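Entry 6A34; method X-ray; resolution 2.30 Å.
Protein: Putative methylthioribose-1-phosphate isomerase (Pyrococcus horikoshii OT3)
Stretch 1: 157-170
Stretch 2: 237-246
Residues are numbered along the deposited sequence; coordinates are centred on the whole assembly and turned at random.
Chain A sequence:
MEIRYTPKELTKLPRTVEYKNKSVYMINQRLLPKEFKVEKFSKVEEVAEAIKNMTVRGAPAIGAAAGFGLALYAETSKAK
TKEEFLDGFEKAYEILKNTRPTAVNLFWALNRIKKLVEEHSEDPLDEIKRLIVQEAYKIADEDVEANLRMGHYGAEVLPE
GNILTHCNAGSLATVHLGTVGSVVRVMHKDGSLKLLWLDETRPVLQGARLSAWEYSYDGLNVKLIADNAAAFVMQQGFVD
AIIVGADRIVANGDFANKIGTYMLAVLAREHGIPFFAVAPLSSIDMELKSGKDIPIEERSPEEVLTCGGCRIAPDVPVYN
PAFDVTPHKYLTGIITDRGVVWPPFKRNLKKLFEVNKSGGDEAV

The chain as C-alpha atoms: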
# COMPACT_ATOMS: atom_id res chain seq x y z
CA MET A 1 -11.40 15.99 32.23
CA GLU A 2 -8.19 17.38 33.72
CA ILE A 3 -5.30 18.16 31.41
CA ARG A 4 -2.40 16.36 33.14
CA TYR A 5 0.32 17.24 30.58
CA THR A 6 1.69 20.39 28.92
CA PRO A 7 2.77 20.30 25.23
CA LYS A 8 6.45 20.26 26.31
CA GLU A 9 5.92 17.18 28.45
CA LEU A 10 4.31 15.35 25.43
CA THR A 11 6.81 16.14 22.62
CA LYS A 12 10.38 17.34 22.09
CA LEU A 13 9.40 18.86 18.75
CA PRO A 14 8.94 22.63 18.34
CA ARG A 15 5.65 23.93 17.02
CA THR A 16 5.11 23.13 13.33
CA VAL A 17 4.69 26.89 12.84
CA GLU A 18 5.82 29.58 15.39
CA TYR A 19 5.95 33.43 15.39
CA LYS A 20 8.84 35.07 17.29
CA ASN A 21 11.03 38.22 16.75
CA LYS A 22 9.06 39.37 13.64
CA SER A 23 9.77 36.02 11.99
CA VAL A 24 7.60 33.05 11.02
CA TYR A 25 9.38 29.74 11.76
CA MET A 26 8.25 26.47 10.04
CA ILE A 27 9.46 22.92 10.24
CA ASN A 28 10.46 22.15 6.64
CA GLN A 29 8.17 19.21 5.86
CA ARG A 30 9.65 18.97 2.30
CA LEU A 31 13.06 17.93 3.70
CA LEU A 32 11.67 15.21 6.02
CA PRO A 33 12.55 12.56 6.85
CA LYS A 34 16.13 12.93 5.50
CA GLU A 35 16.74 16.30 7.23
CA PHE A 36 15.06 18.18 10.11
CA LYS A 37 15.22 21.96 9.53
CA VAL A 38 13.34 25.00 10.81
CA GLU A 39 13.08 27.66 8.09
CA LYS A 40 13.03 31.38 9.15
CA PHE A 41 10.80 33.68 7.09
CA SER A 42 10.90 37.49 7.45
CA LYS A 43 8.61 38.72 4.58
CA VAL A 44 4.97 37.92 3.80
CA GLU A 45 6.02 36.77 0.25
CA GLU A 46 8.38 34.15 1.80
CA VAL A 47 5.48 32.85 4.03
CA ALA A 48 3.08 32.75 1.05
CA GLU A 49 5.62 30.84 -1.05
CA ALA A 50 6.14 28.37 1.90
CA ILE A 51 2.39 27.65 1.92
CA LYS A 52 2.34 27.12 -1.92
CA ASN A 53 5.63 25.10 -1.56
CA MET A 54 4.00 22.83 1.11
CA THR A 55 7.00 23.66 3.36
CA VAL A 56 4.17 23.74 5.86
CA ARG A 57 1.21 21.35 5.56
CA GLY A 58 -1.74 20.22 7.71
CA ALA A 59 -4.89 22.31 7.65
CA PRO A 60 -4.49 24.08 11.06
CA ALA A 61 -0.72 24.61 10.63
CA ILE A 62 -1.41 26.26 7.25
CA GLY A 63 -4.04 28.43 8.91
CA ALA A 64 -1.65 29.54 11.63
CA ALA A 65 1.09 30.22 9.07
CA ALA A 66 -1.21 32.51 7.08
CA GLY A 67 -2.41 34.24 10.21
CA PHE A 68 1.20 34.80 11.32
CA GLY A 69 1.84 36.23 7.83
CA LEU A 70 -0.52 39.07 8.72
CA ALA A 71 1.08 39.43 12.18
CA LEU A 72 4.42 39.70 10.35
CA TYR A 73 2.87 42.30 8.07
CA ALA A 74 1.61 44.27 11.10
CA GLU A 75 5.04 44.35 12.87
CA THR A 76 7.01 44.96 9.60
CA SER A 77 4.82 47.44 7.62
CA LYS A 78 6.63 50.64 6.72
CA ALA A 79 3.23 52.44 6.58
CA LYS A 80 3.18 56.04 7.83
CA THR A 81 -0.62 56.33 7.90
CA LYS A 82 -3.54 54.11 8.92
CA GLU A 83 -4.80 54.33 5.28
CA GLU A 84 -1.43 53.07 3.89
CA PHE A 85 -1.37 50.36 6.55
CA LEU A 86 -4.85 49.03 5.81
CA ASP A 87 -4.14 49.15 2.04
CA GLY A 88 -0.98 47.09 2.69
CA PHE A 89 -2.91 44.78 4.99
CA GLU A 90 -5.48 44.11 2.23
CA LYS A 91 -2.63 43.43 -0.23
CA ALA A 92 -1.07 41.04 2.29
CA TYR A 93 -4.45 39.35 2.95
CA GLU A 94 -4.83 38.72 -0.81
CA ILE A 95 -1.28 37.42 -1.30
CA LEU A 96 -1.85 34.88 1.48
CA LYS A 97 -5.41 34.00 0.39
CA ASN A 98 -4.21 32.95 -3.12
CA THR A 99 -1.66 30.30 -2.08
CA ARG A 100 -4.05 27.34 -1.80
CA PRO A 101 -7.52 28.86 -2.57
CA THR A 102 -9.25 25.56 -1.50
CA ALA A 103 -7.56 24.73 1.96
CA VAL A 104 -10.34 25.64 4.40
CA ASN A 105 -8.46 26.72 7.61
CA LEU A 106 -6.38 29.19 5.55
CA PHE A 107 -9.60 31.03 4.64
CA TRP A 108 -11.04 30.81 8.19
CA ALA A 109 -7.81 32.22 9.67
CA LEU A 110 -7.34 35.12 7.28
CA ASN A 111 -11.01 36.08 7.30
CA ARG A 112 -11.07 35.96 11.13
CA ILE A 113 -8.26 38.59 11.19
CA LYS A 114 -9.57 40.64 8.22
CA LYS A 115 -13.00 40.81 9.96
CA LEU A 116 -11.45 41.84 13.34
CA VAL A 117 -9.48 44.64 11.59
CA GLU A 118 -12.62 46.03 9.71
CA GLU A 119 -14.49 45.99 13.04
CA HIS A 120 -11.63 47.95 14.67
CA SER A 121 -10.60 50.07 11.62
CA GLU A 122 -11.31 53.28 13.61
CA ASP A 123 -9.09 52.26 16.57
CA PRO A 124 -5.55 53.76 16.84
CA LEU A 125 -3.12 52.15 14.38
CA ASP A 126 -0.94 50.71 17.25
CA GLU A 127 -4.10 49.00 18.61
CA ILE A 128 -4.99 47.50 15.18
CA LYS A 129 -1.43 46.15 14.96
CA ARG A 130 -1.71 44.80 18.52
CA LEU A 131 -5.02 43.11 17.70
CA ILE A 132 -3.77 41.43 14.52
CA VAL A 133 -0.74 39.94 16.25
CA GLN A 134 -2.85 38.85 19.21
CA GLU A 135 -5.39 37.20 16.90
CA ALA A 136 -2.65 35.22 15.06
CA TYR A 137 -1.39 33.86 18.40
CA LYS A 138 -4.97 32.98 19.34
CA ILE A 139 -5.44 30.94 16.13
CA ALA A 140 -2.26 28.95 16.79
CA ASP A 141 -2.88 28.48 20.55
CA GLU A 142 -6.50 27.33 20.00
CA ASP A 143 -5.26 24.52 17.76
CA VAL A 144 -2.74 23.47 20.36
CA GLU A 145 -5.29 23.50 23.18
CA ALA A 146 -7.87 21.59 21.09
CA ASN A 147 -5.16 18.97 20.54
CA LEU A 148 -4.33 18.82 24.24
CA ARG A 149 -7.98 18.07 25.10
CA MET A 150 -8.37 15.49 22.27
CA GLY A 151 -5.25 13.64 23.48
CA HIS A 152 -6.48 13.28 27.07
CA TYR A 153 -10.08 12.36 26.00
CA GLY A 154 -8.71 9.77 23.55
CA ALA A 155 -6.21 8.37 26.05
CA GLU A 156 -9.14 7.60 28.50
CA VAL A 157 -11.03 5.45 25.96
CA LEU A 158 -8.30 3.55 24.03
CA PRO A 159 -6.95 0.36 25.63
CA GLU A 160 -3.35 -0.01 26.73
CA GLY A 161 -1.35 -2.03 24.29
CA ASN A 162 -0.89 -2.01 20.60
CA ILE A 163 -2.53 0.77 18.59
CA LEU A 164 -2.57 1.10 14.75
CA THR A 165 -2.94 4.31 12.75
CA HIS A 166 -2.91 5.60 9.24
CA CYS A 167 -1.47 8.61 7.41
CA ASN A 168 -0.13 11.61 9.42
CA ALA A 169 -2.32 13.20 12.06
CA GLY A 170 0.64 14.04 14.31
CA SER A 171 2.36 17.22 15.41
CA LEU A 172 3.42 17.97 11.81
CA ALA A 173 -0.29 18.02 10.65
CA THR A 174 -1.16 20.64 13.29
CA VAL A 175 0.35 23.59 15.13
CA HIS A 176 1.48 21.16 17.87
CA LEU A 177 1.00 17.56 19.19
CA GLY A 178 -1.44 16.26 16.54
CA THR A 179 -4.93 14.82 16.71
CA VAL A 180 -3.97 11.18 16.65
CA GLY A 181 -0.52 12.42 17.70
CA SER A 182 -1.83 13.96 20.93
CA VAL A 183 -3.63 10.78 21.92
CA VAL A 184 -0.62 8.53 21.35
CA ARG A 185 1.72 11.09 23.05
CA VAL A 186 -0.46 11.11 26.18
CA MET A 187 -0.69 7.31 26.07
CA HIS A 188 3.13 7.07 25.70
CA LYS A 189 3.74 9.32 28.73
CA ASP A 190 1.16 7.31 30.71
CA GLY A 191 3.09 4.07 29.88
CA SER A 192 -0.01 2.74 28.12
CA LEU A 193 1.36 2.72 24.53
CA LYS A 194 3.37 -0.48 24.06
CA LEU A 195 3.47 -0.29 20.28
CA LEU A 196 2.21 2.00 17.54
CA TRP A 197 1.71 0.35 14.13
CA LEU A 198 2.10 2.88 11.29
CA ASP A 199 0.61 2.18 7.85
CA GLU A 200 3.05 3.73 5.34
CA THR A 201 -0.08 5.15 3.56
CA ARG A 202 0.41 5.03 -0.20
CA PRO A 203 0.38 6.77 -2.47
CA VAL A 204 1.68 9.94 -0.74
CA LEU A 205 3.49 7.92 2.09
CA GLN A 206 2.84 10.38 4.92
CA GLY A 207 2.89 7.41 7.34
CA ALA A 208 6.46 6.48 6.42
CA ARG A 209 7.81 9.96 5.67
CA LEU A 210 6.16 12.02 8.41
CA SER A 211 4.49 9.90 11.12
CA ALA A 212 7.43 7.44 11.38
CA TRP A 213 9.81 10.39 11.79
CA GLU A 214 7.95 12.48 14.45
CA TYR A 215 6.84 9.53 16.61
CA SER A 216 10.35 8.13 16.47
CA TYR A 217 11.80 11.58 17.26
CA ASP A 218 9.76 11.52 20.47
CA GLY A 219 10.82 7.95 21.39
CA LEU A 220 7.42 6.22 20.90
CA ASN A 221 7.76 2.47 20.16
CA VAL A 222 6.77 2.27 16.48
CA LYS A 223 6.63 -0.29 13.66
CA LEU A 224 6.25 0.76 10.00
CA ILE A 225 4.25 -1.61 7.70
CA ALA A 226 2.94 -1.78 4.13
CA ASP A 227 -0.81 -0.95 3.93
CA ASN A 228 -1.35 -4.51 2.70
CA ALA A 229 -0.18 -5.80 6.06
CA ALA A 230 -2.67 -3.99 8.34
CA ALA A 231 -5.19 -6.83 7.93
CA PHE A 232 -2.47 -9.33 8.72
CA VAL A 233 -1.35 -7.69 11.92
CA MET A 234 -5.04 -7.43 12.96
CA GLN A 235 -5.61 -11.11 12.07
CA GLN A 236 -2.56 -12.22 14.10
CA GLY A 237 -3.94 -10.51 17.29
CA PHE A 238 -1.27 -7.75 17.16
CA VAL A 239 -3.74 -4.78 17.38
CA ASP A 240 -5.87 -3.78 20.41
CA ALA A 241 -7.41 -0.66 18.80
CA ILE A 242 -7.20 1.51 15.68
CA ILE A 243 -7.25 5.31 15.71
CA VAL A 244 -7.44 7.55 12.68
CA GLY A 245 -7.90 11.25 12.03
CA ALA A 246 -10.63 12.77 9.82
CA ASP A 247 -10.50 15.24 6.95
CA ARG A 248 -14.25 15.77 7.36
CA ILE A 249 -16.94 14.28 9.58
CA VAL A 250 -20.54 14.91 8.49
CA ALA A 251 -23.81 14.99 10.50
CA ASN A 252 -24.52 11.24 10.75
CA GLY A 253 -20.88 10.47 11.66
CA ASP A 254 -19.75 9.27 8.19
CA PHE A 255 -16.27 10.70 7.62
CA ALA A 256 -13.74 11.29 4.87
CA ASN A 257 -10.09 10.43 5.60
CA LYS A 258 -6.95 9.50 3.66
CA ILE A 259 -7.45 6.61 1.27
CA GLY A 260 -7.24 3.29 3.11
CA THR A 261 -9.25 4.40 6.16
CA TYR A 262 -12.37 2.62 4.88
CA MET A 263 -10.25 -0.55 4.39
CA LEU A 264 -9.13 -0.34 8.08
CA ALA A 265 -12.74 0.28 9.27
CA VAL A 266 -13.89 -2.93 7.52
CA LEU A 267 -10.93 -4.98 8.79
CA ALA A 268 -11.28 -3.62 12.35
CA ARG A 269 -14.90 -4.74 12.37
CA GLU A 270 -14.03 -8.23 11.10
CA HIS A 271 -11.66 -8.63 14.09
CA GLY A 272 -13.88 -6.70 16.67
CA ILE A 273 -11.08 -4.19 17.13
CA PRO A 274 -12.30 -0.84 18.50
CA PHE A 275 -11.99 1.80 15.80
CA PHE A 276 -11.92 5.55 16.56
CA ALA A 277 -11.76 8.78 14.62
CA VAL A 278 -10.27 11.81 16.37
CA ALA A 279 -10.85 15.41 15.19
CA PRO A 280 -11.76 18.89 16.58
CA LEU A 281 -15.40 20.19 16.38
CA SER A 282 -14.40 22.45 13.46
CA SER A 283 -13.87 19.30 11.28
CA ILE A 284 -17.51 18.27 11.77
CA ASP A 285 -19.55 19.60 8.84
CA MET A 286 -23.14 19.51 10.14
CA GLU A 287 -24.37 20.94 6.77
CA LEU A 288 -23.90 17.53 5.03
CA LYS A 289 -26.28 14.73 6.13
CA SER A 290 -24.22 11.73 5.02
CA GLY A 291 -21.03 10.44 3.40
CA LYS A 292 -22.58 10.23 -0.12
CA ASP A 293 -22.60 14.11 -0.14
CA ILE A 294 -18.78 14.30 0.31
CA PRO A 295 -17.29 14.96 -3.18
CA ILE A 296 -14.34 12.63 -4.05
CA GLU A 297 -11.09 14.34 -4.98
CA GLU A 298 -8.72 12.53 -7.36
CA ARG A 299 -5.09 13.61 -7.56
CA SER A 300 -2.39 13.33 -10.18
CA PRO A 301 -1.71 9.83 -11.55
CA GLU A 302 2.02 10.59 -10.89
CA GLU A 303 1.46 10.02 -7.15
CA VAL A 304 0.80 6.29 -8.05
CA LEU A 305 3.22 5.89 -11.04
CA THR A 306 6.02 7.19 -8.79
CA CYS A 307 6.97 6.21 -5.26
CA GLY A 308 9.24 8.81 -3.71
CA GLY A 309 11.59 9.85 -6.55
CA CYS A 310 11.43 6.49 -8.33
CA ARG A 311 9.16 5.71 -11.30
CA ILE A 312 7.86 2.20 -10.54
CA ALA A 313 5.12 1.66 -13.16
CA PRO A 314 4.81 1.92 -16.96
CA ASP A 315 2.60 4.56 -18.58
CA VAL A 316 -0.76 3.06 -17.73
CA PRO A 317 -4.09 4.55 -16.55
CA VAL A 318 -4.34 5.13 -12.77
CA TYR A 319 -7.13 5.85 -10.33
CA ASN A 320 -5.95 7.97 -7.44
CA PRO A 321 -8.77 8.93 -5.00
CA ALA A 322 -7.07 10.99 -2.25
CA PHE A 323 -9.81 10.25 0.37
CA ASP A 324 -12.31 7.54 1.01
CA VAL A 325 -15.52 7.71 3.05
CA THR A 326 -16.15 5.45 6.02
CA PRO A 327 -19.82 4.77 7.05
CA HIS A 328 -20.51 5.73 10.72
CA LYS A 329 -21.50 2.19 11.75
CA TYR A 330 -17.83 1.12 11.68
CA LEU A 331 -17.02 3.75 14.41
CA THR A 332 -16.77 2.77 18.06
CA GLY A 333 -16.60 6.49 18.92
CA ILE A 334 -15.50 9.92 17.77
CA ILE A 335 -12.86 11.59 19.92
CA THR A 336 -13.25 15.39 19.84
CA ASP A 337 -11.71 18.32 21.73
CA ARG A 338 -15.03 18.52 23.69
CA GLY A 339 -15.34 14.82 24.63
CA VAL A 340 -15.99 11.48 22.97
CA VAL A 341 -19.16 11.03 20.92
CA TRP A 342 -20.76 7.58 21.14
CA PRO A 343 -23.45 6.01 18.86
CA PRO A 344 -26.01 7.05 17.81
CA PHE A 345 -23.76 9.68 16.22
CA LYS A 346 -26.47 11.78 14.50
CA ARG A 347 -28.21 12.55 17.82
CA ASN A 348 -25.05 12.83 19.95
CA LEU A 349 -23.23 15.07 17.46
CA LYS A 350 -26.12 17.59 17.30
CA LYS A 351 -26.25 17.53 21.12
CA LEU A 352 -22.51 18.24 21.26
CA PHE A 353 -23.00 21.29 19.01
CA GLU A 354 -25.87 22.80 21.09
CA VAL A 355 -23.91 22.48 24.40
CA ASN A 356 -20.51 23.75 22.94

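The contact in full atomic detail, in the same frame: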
# COMPACT_ATOMS: atom_id res chain seq x y z
N VAL A 157 -10.10 6.40 26.58
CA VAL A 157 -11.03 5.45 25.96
C VAL A 157 -10.29 4.35 25.20
O VAL A 157 -10.83 3.29 25.06
CB VAL A 157 -12.07 6.15 25.05
CG1 VAL A 157 -13.03 7.04 25.84
CG2 VAL A 157 -11.43 6.91 23.92
N LEU A 158 -9.08 4.61 24.67
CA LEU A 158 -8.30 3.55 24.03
C LEU A 158 -7.78 2.59 25.09
O LEU A 158 -7.41 3.01 26.18
CB LEU A 158 -7.10 4.10 23.26
CG LEU A 158 -7.37 4.94 22.02
CD1 LEU A 158 -6.16 4.90 21.10
CD2 LEU A 158 -8.61 4.50 21.29
N PRO A 159 -7.64 1.30 24.75
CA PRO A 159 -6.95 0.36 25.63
C PRO A 159 -5.43 0.59 25.62
O PRO A 159 -4.89 1.09 24.64
CB PRO A 159 -7.32 -0.99 24.99
CG PRO A 159 -7.37 -0.66 23.52
CD PRO A 159 -8.03 0.70 23.47
N GLU A 160 -4.77 0.21 26.72
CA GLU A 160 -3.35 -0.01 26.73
C GLU A 160 -3.04 -1.12 25.75
O GLU A 160 -3.79 -2.10 25.65
CB GLU A 160 -2.79 -0.57 28.04
CG GLU A 160 -3.39 -0.00 29.30
CD GLU A 160 -2.48 -0.20 30.51
OE1 GLU A 160 -2.73 0.49 31.54
OE2 GLU A 160 -1.52 -1.04 30.40
N GLY A 161 -1.89 -0.98 25.09
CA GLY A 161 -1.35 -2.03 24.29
C GLY A 161 -0.90 -1.50 22.97
O GLY A 161 -0.28 -0.47 22.91
N ASN A 162 -1.33 -2.19 21.93
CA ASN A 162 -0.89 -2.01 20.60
C ASN A 162 -2.00 -1.28 19.85
O ASN A 162 -3.12 -1.77 19.71
CB ASN A 162 -0.53 -3.38 20.00
CG ASN A 162 0.52 -4.13 20.81
OD1 ASN A 162 1.30 -3.55 21.56
ND2 ASN A 162 0.55 -5.45 20.64
N ILE A 163 -1.66 -0.09 19.37
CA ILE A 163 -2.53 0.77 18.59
C ILE A 163 -2.02 0.82 17.15
O ILE A 163 -0.83 0.79 16.93
CB ILE A 163 -2.53 2.19 19.18
CG1 ILE A 163 -2.80 2.18 20.69
CG2 ILE A 163 -3.50 3.05 18.40
CD1 ILE A 163 -4.10 1.49 21.07
N LEU A 164 -2.94 0.97 16.19
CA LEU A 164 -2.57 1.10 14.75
C LEU A 164 -3.20 2.39 14.20
O LEU A 164 -4.30 2.77 14.55
CB LEU A 164 -2.93 -0.23 14.06
CG LEU A 164 -3.24 -0.38 12.57
CD1 LEU A 164 -3.33 0.88 11.75
CD2 LEU A 164 -2.33 -1.40 11.91
N THR A 165 -2.44 3.10 13.39
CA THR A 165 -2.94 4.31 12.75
C THR A 165 -2.48 4.34 11.30
O THR A 165 -1.82 3.40 10.80
CB THR A 165 -2.56 5.56 13.55
OG1 THR A 165 -3.34 6.69 13.13
CG2 THR A 165 -1.10 5.90 13.44
N HIS A 166 -2.91 5.42 10.65
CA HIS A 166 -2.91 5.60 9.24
C HIS A 166 -2.59 7.06 8.94
O HIS A 166 -3.06 7.97 9.63
CB HIS A 166 -4.27 5.17 8.70
CG HIS A 166 -4.30 4.89 7.23
ND1 HIS A 166 -3.85 3.70 6.70
CD2 HIS A 166 -4.75 5.61 6.17
CE1 HIS A 166 -4.01 3.71 5.38
NE2 HIS A 166 -4.56 4.85 5.03
N CYS A 167 -1.81 7.28 7.89
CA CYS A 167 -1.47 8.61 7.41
C CYS A 167 -0.65 9.36 8.46
O CYS A 167 0.09 8.73 9.23
CB CYS A 167 -2.70 9.42 7.01
SG CYS A 167 -2.29 10.67 5.75
N ASN A 168 -0.76 10.70 8.43
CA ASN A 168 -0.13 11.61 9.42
C ASN A 168 -1.17 12.58 9.99
O ASN A 168 -1.66 13.48 9.27
CB ASN A 168 1.02 12.47 8.85
CG ASN A 168 1.65 13.32 9.94
OD1 ASN A 168 1.56 14.54 9.91
ND2 ASN A 168 2.28 12.68 10.93
N ALA A 169 -1.44 12.39 11.28
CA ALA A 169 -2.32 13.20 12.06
C ALA A 169 -1.60 13.51 13.37
O ALA A 169 -2.22 13.60 14.44
CB ALA A 169 -3.63 12.49 12.30
N GLY A 170 -0.29 13.73 13.23
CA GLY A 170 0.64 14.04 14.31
C GLY A 170 0.90 15.54 14.42
O GLY A 170 0.15 16.36 13.89
N GLY A 237 -3.69 -10.90 15.85
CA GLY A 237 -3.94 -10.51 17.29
C GLY A 237 -3.00 -9.40 17.75
O GLY A 237 -2.95 -9.07 18.95
N PHE A 238 -2.30 -8.75 16.81
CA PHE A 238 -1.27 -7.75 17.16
C PHE A 238 -1.83 -6.33 17.38
O PHE A 238 -1.06 -5.44 17.67
CB PHE A 238 -0.16 -7.74 16.11
CG PHE A 238 0.60 -9.03 15.94
CD1 PHE A 238 0.65 -9.98 16.95
CD2 PHE A 238 1.33 -9.25 14.78
CE1 PHE A 238 1.37 -11.16 16.77
CE2 PHE A 238 2.06 -10.41 14.61
CZ PHE A 238 2.08 -11.37 15.61
N VAL A 239 -3.15 -6.12 17.27
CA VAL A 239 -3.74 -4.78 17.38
C VAL A 239 -4.93 -4.79 18.36
O VAL A 239 -5.93 -5.49 18.14
CB VAL A 239 -4.22 -4.28 16.01
CG1 VAL A 239 -4.82 -2.87 16.12
CG2 VAL A 239 -3.14 -4.36 14.93
N ASP A 240 -4.85 -3.93 19.39
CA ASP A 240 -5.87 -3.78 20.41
C ASP A 240 -6.90 -2.71 20.03
O ASP A 240 -8.03 -2.81 20.41
CB ASP A 240 -5.21 -3.52 21.77
CG ASP A 240 -4.21 -4.60 22.20
OD1 ASP A 240 -4.53 -5.80 22.09
OD2 ASP A 240 -3.07 -4.22 22.62
N ALA A 241 -6.49 -1.67 19.29
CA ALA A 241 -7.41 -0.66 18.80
C ALA A 241 -6.77 0.11 17.65
O ALA A 241 -5.55 0.10 17.49
CB ALA A 241 -7.81 0.27 19.91
N ILE A 242 -7.61 0.75 16.84
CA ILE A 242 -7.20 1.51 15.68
C ILE A 242 -7.70 2.95 15.87
O ILE A 242 -8.80 3.16 16.27
CB ILE A 242 -7.77 0.87 14.41
CG1 ILE A 242 -7.20 -0.52 14.16
CG2 ILE A 242 -7.56 1.79 13.23
CD1 ILE A 242 -8.04 -1.39 13.25
N ILE A 243 -6.86 3.94 15.61
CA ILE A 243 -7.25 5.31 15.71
C ILE A 243 -6.79 6.01 14.44
O ILE A 243 -5.66 5.81 13.99
CB ILE A 243 -6.74 6.00 17.00
CG1 ILE A 243 -7.29 7.43 17.09
CG2 ILE A 243 -5.24 6.00 17.13
CD1 ILE A 243 -7.11 8.09 18.43
N VAL A 244 -7.71 6.78 13.86
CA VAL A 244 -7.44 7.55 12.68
C VAL A 244 -7.92 8.98 12.89
O VAL A 244 -8.74 9.26 13.76
CB VAL A 244 -8.10 6.93 11.44
CG1 VAL A 244 -7.56 5.53 11.18
CG2 VAL A 244 -9.61 6.96 11.56
N GLY A 245 -7.38 9.89 12.08
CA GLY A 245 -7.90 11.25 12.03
C GLY A 245 -9.08 11.33 11.08
O GLY A 245 -9.59 10.31 10.65
N ALA A 246 -9.53 12.55 10.76
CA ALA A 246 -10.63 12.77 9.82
C ALA A 246 -10.38 14.06 9.05
O ALA A 246 -10.10 15.08 9.67
CB ALA A 246 -11.94 12.83 10.56
O HOH W 1 -2.45 -6.92 20.51
O HOH W 2 -5.48 9.30 9.72

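Two neighbouring parallel strands, 161-165 and 241-244, form this contact, a short backbone ladder closed by side-chain hydrogen bonds near both ends and packed with aliphatic side chains on both faces. Their N-to-C directions differ by 36°, and the register pairs Ile163 with Ala241 and Leu164 with Ile242. As parallel geometry requires, Leu164 reaches to two residues flanking its partner: its N donates to Ala241 O at 3.0 Å, and its O accepts from Ile243 N at 3.0 Å. The CA of Ile163 also lies 3.3 Å from Ala241 O, a CA-H...O contact that supplements the ladder.

Just ahead of Ala241, Asp240 extends the pattern with its side chain. Asn162 N donates to Asp240 OD2 (2.8 Å, nearly linear), while Asp240 N returns a bond to Asn162 O at 2.8 Å; Ala241 N adds a weak one to the same Asn162 O at 3.4 Å. Gly161 makes room for this carboxylate: its CA is 3.2 Å from Asp240 OD2, and an ideal CB would clash with that oxygen. A water donates to Asp240 OD1 and Gly237 O, tying together the segment from Gly237 to Asp240.

Further along, Thr165 takes over with its hydroxyl, OG1 donating to Ile243 O at 2.6 Å. Beyond it, a second water bridges the diverging chains, donating to His166 O and accepting from Gly245 N.

The side chains sort by face. On one, Ile163 meets Ala241 (CD1 to CB, 4.1 Å) and Ile243 (CG2 to CG2, 3.7 Å); Pro159 CD also covers Ala241 CB at 3.6 Å, so the small alanine is met by both larger residues. On the other, Leu164 packs on Val239 (CB to CG1, 3.8 Å) and, more loosely, on Ile242 (CG to CG1, 4.3 Å).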